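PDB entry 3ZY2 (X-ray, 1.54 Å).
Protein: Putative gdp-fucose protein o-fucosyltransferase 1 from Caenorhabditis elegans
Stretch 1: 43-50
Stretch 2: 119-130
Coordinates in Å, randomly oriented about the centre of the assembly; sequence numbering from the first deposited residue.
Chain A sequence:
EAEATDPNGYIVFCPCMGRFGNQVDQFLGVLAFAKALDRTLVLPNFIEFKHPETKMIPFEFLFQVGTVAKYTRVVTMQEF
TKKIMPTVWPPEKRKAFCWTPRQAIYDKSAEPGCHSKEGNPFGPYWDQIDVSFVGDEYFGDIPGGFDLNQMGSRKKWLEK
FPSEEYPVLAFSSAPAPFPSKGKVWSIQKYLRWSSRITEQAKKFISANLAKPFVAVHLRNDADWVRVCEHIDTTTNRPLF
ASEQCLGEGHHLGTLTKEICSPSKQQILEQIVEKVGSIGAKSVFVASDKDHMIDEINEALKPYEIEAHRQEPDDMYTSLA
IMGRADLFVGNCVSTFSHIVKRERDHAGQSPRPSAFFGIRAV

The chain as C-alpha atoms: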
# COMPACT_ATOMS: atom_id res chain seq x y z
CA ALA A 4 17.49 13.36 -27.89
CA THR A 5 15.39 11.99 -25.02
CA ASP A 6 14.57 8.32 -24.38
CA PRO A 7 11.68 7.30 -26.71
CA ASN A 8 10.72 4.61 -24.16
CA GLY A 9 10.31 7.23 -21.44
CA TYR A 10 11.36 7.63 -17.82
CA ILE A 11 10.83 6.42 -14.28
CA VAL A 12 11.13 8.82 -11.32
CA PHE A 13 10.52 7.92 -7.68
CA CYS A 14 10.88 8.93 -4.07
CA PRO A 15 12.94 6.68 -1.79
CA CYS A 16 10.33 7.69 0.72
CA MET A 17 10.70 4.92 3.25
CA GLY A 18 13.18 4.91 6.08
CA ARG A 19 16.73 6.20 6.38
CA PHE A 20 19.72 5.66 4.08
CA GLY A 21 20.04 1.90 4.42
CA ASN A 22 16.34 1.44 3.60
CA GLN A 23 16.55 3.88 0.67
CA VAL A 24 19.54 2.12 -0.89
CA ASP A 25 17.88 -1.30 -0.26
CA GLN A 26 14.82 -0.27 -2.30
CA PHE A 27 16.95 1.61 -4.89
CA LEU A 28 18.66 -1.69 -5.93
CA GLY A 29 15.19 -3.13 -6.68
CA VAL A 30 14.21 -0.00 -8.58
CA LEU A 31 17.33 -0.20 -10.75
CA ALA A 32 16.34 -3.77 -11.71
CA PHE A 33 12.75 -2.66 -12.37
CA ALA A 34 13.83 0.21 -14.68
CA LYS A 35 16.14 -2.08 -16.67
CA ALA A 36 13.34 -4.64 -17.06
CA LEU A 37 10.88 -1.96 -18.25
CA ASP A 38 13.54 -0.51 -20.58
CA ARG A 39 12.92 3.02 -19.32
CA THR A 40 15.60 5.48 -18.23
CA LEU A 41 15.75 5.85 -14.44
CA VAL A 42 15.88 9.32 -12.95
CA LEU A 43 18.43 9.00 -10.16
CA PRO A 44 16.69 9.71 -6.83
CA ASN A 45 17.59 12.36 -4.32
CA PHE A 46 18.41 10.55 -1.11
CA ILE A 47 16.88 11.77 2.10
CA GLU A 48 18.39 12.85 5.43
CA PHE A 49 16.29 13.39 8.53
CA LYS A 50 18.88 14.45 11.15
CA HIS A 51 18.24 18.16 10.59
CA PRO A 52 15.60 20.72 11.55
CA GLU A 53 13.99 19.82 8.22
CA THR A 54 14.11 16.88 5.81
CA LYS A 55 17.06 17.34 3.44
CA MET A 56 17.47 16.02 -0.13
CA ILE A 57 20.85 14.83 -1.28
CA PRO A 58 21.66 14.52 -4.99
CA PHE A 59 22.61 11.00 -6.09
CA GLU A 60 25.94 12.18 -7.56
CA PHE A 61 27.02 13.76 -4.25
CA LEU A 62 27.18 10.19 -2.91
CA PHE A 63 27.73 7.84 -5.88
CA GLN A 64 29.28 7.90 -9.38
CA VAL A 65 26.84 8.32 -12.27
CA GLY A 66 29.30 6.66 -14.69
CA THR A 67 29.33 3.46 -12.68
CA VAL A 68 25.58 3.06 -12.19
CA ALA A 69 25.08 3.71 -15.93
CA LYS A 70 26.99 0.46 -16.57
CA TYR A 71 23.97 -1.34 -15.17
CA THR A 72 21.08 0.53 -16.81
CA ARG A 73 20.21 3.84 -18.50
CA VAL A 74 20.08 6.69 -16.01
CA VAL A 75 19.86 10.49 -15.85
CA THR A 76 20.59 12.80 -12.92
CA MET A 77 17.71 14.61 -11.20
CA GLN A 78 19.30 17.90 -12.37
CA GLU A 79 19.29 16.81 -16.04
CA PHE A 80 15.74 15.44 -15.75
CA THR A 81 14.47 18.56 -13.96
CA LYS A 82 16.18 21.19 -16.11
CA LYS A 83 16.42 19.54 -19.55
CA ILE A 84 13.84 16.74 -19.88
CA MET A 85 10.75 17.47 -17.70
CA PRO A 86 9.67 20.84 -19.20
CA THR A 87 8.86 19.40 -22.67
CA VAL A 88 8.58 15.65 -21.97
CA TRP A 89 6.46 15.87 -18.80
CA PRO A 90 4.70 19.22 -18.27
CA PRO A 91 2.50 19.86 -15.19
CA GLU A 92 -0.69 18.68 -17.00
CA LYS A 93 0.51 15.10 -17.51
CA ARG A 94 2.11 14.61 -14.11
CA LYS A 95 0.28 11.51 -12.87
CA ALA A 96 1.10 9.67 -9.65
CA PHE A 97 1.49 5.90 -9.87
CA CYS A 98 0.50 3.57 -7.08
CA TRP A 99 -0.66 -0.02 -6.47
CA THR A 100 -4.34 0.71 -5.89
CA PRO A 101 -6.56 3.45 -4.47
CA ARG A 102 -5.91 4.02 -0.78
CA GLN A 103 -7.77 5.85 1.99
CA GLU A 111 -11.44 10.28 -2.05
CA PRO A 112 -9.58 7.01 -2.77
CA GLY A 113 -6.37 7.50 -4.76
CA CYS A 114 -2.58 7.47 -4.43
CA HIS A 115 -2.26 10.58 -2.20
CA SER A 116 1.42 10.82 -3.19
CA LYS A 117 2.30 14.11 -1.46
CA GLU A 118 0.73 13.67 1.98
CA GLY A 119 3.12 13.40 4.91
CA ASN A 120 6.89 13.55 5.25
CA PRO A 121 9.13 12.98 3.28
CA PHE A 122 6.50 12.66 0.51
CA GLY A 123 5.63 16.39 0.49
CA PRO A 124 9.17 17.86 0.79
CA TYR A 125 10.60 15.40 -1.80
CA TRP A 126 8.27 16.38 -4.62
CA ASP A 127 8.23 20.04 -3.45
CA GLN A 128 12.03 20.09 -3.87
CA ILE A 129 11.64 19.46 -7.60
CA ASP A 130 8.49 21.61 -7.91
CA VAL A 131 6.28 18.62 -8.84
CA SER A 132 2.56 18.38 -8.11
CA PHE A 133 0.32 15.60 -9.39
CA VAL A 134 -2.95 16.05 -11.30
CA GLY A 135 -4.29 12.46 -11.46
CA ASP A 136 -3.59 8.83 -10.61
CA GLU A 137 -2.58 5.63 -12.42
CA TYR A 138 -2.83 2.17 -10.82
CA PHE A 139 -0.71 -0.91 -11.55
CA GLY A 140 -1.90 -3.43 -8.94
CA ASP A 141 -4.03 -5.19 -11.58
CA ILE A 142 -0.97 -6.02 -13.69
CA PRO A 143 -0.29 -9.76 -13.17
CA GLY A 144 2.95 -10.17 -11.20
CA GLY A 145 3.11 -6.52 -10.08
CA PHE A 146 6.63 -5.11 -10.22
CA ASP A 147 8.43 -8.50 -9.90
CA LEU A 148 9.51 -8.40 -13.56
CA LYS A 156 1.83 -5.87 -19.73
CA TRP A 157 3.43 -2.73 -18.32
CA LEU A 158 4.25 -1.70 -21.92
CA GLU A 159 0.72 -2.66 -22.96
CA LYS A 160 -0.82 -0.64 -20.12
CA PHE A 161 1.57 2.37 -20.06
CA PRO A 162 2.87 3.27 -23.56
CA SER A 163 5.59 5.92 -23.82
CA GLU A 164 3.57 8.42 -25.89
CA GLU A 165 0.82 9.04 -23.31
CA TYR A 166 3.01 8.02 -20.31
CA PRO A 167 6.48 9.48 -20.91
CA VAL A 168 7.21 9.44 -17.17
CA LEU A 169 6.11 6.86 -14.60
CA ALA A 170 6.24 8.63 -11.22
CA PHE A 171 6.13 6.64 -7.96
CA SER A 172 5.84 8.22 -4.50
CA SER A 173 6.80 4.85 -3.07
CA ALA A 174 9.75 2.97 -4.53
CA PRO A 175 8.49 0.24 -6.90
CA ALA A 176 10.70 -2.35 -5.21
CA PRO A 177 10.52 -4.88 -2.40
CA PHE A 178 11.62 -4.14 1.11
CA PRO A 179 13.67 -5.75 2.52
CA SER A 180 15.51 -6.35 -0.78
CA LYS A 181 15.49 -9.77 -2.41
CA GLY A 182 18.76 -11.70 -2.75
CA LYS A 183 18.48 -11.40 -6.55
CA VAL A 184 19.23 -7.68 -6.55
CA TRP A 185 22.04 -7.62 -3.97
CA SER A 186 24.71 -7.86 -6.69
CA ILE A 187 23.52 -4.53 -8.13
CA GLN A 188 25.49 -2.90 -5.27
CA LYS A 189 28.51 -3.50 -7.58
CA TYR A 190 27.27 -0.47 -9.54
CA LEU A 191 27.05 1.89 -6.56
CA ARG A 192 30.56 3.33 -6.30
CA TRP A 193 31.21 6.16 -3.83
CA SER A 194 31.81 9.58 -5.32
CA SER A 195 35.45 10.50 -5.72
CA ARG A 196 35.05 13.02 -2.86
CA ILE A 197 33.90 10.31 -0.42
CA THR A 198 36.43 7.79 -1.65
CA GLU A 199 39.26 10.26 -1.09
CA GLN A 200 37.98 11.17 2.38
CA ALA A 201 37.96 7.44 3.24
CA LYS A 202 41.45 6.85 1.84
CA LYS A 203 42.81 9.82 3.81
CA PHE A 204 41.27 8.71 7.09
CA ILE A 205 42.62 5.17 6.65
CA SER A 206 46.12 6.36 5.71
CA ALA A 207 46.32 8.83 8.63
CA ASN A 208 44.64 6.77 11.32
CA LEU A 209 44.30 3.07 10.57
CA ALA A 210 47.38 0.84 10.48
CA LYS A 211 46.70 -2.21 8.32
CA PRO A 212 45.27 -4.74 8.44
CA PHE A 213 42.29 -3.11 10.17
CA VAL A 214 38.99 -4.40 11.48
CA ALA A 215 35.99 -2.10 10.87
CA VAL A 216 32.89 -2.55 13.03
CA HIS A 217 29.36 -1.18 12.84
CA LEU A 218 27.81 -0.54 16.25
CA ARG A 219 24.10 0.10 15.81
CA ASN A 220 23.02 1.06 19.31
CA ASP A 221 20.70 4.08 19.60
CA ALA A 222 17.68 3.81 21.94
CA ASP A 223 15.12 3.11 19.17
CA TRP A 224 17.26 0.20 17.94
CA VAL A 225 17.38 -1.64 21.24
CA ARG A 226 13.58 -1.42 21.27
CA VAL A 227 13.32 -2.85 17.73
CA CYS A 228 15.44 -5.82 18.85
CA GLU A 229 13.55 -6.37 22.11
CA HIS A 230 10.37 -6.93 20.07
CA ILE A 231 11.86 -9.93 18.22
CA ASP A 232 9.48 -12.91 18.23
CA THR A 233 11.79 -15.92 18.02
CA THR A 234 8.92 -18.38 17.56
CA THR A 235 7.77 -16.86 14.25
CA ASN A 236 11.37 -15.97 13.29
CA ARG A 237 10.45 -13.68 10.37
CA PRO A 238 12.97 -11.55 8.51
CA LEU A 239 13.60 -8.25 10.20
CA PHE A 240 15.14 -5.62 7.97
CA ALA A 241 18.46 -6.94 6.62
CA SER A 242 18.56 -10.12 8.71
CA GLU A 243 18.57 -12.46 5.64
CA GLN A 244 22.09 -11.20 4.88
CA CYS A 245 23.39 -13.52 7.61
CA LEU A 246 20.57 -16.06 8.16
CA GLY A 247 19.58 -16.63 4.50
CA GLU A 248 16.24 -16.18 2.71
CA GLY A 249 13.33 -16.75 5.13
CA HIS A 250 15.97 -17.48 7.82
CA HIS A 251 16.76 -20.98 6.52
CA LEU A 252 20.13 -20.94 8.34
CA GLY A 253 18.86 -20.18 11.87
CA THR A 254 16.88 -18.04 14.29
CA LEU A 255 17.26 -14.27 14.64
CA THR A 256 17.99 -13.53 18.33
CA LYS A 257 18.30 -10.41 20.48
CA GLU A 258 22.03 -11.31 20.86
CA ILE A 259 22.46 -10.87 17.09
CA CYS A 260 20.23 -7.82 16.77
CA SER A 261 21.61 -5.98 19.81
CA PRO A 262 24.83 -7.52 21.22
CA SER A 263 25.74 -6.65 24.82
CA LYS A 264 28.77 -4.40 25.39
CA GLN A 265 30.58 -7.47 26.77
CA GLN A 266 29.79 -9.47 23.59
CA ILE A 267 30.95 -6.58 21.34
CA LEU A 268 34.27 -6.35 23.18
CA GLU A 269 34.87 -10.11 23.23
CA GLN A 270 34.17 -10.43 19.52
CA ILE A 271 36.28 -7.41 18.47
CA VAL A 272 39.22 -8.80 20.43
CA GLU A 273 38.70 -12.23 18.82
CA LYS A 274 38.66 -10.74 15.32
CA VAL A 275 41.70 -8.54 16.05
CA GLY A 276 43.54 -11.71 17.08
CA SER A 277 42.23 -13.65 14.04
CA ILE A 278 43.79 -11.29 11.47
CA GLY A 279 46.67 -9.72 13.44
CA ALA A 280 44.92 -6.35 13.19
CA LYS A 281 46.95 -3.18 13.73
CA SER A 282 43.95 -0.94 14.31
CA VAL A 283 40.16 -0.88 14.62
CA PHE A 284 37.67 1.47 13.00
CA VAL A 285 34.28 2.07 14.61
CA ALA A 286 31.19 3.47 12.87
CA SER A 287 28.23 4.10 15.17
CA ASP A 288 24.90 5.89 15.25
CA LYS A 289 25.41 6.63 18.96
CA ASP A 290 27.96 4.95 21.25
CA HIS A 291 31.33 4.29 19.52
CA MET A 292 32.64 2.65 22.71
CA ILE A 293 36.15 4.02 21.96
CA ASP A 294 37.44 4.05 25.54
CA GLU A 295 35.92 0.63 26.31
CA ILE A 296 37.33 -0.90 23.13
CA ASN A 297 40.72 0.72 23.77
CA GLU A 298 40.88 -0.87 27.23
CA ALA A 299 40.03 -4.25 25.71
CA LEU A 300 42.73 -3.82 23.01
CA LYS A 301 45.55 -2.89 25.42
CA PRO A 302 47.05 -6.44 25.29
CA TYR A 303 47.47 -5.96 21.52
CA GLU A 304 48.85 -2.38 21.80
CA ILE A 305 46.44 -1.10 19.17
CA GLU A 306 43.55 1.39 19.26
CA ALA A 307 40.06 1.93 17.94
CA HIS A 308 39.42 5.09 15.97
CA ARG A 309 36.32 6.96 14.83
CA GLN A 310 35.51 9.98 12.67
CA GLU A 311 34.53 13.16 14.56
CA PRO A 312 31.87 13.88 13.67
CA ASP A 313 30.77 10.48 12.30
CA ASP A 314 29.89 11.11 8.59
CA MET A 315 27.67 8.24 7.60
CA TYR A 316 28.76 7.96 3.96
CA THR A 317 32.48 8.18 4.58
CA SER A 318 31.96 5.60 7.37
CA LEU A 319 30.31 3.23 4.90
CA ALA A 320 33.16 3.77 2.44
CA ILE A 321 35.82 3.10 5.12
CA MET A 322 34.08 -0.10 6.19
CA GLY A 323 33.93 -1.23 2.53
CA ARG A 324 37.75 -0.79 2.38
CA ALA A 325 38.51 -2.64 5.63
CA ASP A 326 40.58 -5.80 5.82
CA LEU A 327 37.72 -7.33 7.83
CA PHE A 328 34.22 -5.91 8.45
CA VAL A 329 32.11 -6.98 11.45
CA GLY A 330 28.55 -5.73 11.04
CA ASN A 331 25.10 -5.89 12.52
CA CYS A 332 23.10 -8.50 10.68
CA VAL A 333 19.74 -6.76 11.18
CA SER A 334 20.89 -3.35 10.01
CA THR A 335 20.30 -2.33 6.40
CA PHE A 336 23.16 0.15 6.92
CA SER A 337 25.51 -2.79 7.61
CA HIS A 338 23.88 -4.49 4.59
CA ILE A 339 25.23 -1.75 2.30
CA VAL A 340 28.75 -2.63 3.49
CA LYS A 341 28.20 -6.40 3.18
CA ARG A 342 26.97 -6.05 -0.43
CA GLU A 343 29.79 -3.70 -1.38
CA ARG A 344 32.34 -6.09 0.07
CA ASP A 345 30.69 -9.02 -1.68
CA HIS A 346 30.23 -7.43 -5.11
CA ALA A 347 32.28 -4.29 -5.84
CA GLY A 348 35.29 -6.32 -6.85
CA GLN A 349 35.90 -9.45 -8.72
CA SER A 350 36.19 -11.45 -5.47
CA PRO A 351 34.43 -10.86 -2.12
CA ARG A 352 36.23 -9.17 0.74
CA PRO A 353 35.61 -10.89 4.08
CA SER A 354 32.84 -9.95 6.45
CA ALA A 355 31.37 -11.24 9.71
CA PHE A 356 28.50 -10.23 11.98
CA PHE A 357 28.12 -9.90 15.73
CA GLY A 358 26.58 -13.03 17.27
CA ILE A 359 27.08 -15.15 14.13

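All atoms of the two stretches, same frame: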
# COMPACT_ATOMS: atom_id res chain seq x y z
N LEU A 43 17.75 9.36 -11.40
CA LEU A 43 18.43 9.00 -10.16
C LEU A 43 17.79 9.77 -9.00
O LEU A 43 17.58 10.99 -9.08
CB LEU A 43 19.93 9.27 -10.30
CG LEU A 43 20.64 8.37 -11.32
CD1 LEU A 43 21.99 8.98 -11.72
CD2 LEU A 43 20.84 6.97 -10.76
N PRO A 44 17.42 9.06 -7.91
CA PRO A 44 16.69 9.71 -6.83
C PRO A 44 17.56 10.67 -6.03
O PRO A 44 18.78 10.47 -5.95
CB PRO A 44 16.29 8.54 -5.93
CG PRO A 44 17.39 7.53 -6.12
CD PRO A 44 17.77 7.66 -7.60
N ASN A 45 16.95 11.69 -5.45
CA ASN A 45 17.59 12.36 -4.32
C ASN A 45 17.44 11.44 -3.13
O ASN A 45 16.34 10.87 -2.88
CB ASN A 45 16.89 13.67 -4.00
CG ASN A 45 17.14 14.74 -5.05
OD1 ASN A 45 18.22 14.81 -5.67
ND2 ASN A 45 16.14 15.59 -5.24
N PHE A 46 18.53 11.22 -2.41
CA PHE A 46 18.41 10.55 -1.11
C PHE A 46 17.95 11.51 -0.04
O PHE A 46 17.90 12.70 -0.27
CB PHE A 46 19.74 9.87 -0.75
CG PHE A 46 20.09 8.74 -1.68
CD1 PHE A 46 19.43 7.52 -1.54
CD2 PHE A 46 21.03 8.91 -2.70
CE1 PHE A 46 19.71 6.43 -2.41
CE2 PHE A 46 21.31 7.81 -3.59
CZ PHE A 46 20.65 6.59 -3.41
N ILE A 47 17.56 10.97 1.10
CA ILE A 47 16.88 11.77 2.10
C ILE A 47 17.56 11.63 3.44
O ILE A 47 17.82 10.52 3.90
CB ILE A 47 15.39 11.35 2.18
CG1 ILE A 47 14.70 11.51 0.81
CG2 ILE A 47 14.66 12.23 3.21
CD1 ILE A 47 13.25 11.06 0.76
N GLU A 48 17.82 12.78 4.08
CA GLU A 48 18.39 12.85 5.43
C GLU A 48 17.38 13.46 6.37
O GLU A 48 16.75 14.45 6.03
CB GLU A 48 19.66 13.70 5.43
CG GLU A 48 20.86 12.98 4.83
CD GLU A 48 22.11 13.83 4.86
OE1 GLU A 48 22.10 14.97 5.39
OE2 GLU A 48 23.12 13.39 4.33
N PHE A 49 17.24 12.89 7.55
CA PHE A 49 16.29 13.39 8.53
C PHE A 49 16.91 14.05 9.76
O PHE A 49 16.17 14.66 10.55
CB PHE A 49 15.36 12.27 8.99
CG PHE A 49 14.51 11.70 7.90
CD1 PHE A 49 13.41 12.38 7.42
CD2 PHE A 49 14.82 10.46 7.36
CE1 PHE A 49 12.61 11.83 6.42
CE2 PHE A 49 14.03 9.89 6.35
CZ PHE A 49 12.93 10.57 5.88
N LYS A 50 18.23 13.95 9.92
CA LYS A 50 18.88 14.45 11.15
C LYS A 50 19.19 15.95 11.05
O LYS A 50 20.33 16.40 11.22
CB LYS A 50 20.06 13.54 11.55
CG LYS A 50 21.52 13.95 11.20
CD LYS A 50 21.77 14.34 9.73
CE LYS A 50 21.91 13.13 8.82
NZ LYS A 50 20.58 12.53 8.55
N GLY A 119 2.13 13.82 3.93
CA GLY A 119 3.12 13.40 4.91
C GLY A 119 4.54 13.77 4.56
O GLY A 119 4.80 14.47 3.57
N ASN A 120 5.46 13.29 5.38
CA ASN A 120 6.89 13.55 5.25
C ASN A 120 7.59 12.20 5.16
O ASN A 120 7.34 11.31 5.99
CB ASN A 120 7.36 14.33 6.49
CG ASN A 120 8.61 15.18 6.23
OD1 ASN A 120 9.65 14.68 5.81
ND2 ASN A 120 8.52 16.47 6.56
N PRO A 121 8.50 12.01 4.19
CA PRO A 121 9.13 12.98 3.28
C PRO A 121 8.44 13.18 1.94
O PRO A 121 8.99 13.84 1.08
CB PRO A 121 10.52 12.38 3.04
CG PRO A 121 10.25 10.89 3.08
CD PRO A 121 9.19 10.70 4.13
N PHE A 122 7.24 12.62 1.78
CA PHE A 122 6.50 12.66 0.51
C PHE A 122 6.33 14.09 -0.03
O PHE A 122 6.70 14.38 -1.18
CB PHE A 122 5.14 11.96 0.68
CG PHE A 122 5.26 10.55 1.18
CD1 PHE A 122 5.53 9.52 0.29
CD2 PHE A 122 5.13 10.27 2.55
CE1 PHE A 122 5.66 8.22 0.74
CE2 PHE A 122 5.26 8.96 3.01
CZ PHE A 122 5.52 7.94 2.10
N GLY A 123 5.76 14.96 0.79
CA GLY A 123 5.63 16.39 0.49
C GLY A 123 6.93 17.07 0.11
O GLY A 123 7.06 17.51 -1.04
N PRO A 124 7.89 17.17 1.05
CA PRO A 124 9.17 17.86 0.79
C PRO A 124 9.95 17.31 -0.42
O PRO A 124 10.57 18.10 -1.13
CB PRO A 124 9.95 17.68 2.10
CG PRO A 124 8.87 17.57 3.14
CD PRO A 124 7.79 16.77 2.47
N TYR A 125 9.91 16.00 -0.65
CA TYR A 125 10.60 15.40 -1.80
C TYR A 125 10.12 15.95 -3.13
O TYR A 125 10.91 16.45 -3.95
CB TYR A 125 10.47 13.89 -1.79
CG TYR A 125 11.33 13.23 -2.83
CD1 TYR A 125 12.63 12.84 -2.51
CD2 TYR A 125 10.85 12.97 -4.11
CE1 TYR A 125 13.44 12.23 -3.44
CE2 TYR A 125 11.65 12.33 -5.06
CZ TYR A 125 12.96 11.98 -4.71
OH TYR A 125 13.76 11.33 -5.62
N TRP A 126 8.81 15.89 -3.36
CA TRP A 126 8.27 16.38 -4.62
C TRP A 126 8.29 17.91 -4.68
O TRP A 126 8.50 18.46 -5.76
CB TRP A 126 6.88 15.78 -4.88
CG TRP A 126 6.92 14.27 -5.03
CD1 TRP A 126 6.49 13.35 -4.12
CD2 TRP A 126 7.46 13.51 -6.14
NE1 TRP A 126 6.69 12.07 -4.59
CE2 TRP A 126 7.29 12.14 -5.83
CE3 TRP A 126 8.06 13.86 -7.36
CZ2 TRP A 126 7.69 11.11 -6.69
CZ3 TRP A 126 8.45 12.82 -8.23
CH2 TRP A 126 8.28 11.46 -7.88
N ASP A 127 8.11 18.58 -3.53
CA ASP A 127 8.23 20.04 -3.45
C ASP A 127 9.60 20.49 -3.94
O ASP A 127 9.71 21.49 -4.66
CB ASP A 127 8.05 20.54 -2.01
CG ASP A 127 6.60 20.75 -1.62
OD1 ASP A 127 5.71 20.66 -2.49
OD2 ASP A 127 6.38 21.05 -0.42
N GLN A 128 10.64 19.75 -3.54
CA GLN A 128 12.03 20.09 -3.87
C GLN A 128 12.26 20.22 -5.38
O GLN A 128 13.06 21.05 -5.82
CB GLN A 128 13.01 19.06 -3.27
CG GLN A 128 14.41 18.96 -3.96
CD GLN A 128 15.23 20.24 -3.90
OE1 GLN A 128 15.02 21.12 -3.05
NE2 GLN A 128 16.19 20.36 -4.83
N ILE A 129 11.54 19.41 -6.15
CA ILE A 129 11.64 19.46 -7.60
C ILE A 129 10.41 20.10 -8.23
O ILE A 129 10.17 19.95 -9.43
CB ILE A 129 12.00 18.07 -8.21
CG1 ILE A 129 10.95 17.00 -7.87
CG2 ILE A 129 13.42 17.66 -7.79
CD1 ILE A 129 11.07 15.73 -8.73
N ASP A 130 9.63 20.82 -7.42
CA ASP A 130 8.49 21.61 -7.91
C ASP A 130 7.48 20.78 -8.69
O ASP A 130 6.92 21.24 -9.70
CB ASP A 130 8.99 22.82 -8.74
CG ASP A 130 9.85 23.78 -7.93
OD1 ASP A 130 9.43 24.16 -6.81
OD2 ASP A 130 10.93 24.18 -8.42
O HOH W 1 13.49 15.59 -4.36
O HOH W 2 16.70 18.15 -6.95

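A short extended segment packs against one side of a helix in a small, mostly apolar contact, pinned by a single direct hydrogen bond and two bridging waters. Together the two stretches bury 347 Å², and the residues that touch lie at least 71 positions apart in sequence, so this is a tertiary contact between distant parts of the chain.

From Asn45 onward the contacts fall on alternate residues; just before it, Pro44 also touches the tyrosine, with CA of Pro44 3.6 Å from OH of Tyr125. Asn45 and Ile47 point their CA-to-CB bonds toward the helix, whereas Phe46, between them, points away and makes no contact. This is the usual consequence of an extended backbone, which sends successive side chains to opposite sides.

Tyr125 contributes the most buried area. Its CA-to-CB bond runs sideways, but with chi1 in the t well the ring reaches across to the other stretch. There its hydroxyl accepts a hydrogen bond from the backbone of Asn45, with N of Asn45 3.2 Å from OH of Tyr125 and an angle of 137° at the hydrogen. Tyrosine suits the site because one side chain supplies both a polar tip and a broad apolar ring: CB of Asn45 lies 3.8 Å from CE1 of Tyr125, and CD1 of Ile47 lies 3.8 Å from CD1 of Tyr125. The fit has a cost, since the carbonyl O of Asn45, near the ring's edge and plane, is buried without a partner.

Ile47 is extended, with chi1 m and chi2 t, so that its terminal methyl reaches both Tyr125 and Pro121; CD1 of Ile47 is 3.8 Å from CG of Pro121. Pro121 follows a cis peptide bond and occupies the N-cap position. Its ring offers a compact apolar surface, while its carbonyl O accepts the helical hydrogen bond from N of Tyr125 at 2.9 Å. Phe49 extends the apolar patch at a more exposed margin: its CA-to-CB bond points sideways, yet its ring comes close enough to place CZ of Phe49 3.9 Å from CG of Pro121, which lies at the ring's edge.

The amide of Asn45 adds a polar link suited to water. Its ND2 donates to water 1 (ND2 of Asn45 to O of water 1, 2.8 Å), which in turn donates to the backbone O of Tyr125, also at 2.8 Å from the water O. Water 2 accepts from ND2 of Asn45 and from NE2 of Gln128, its O lying 3.1 Å from each nitrogen, and so joins two side-chain amides across the interface.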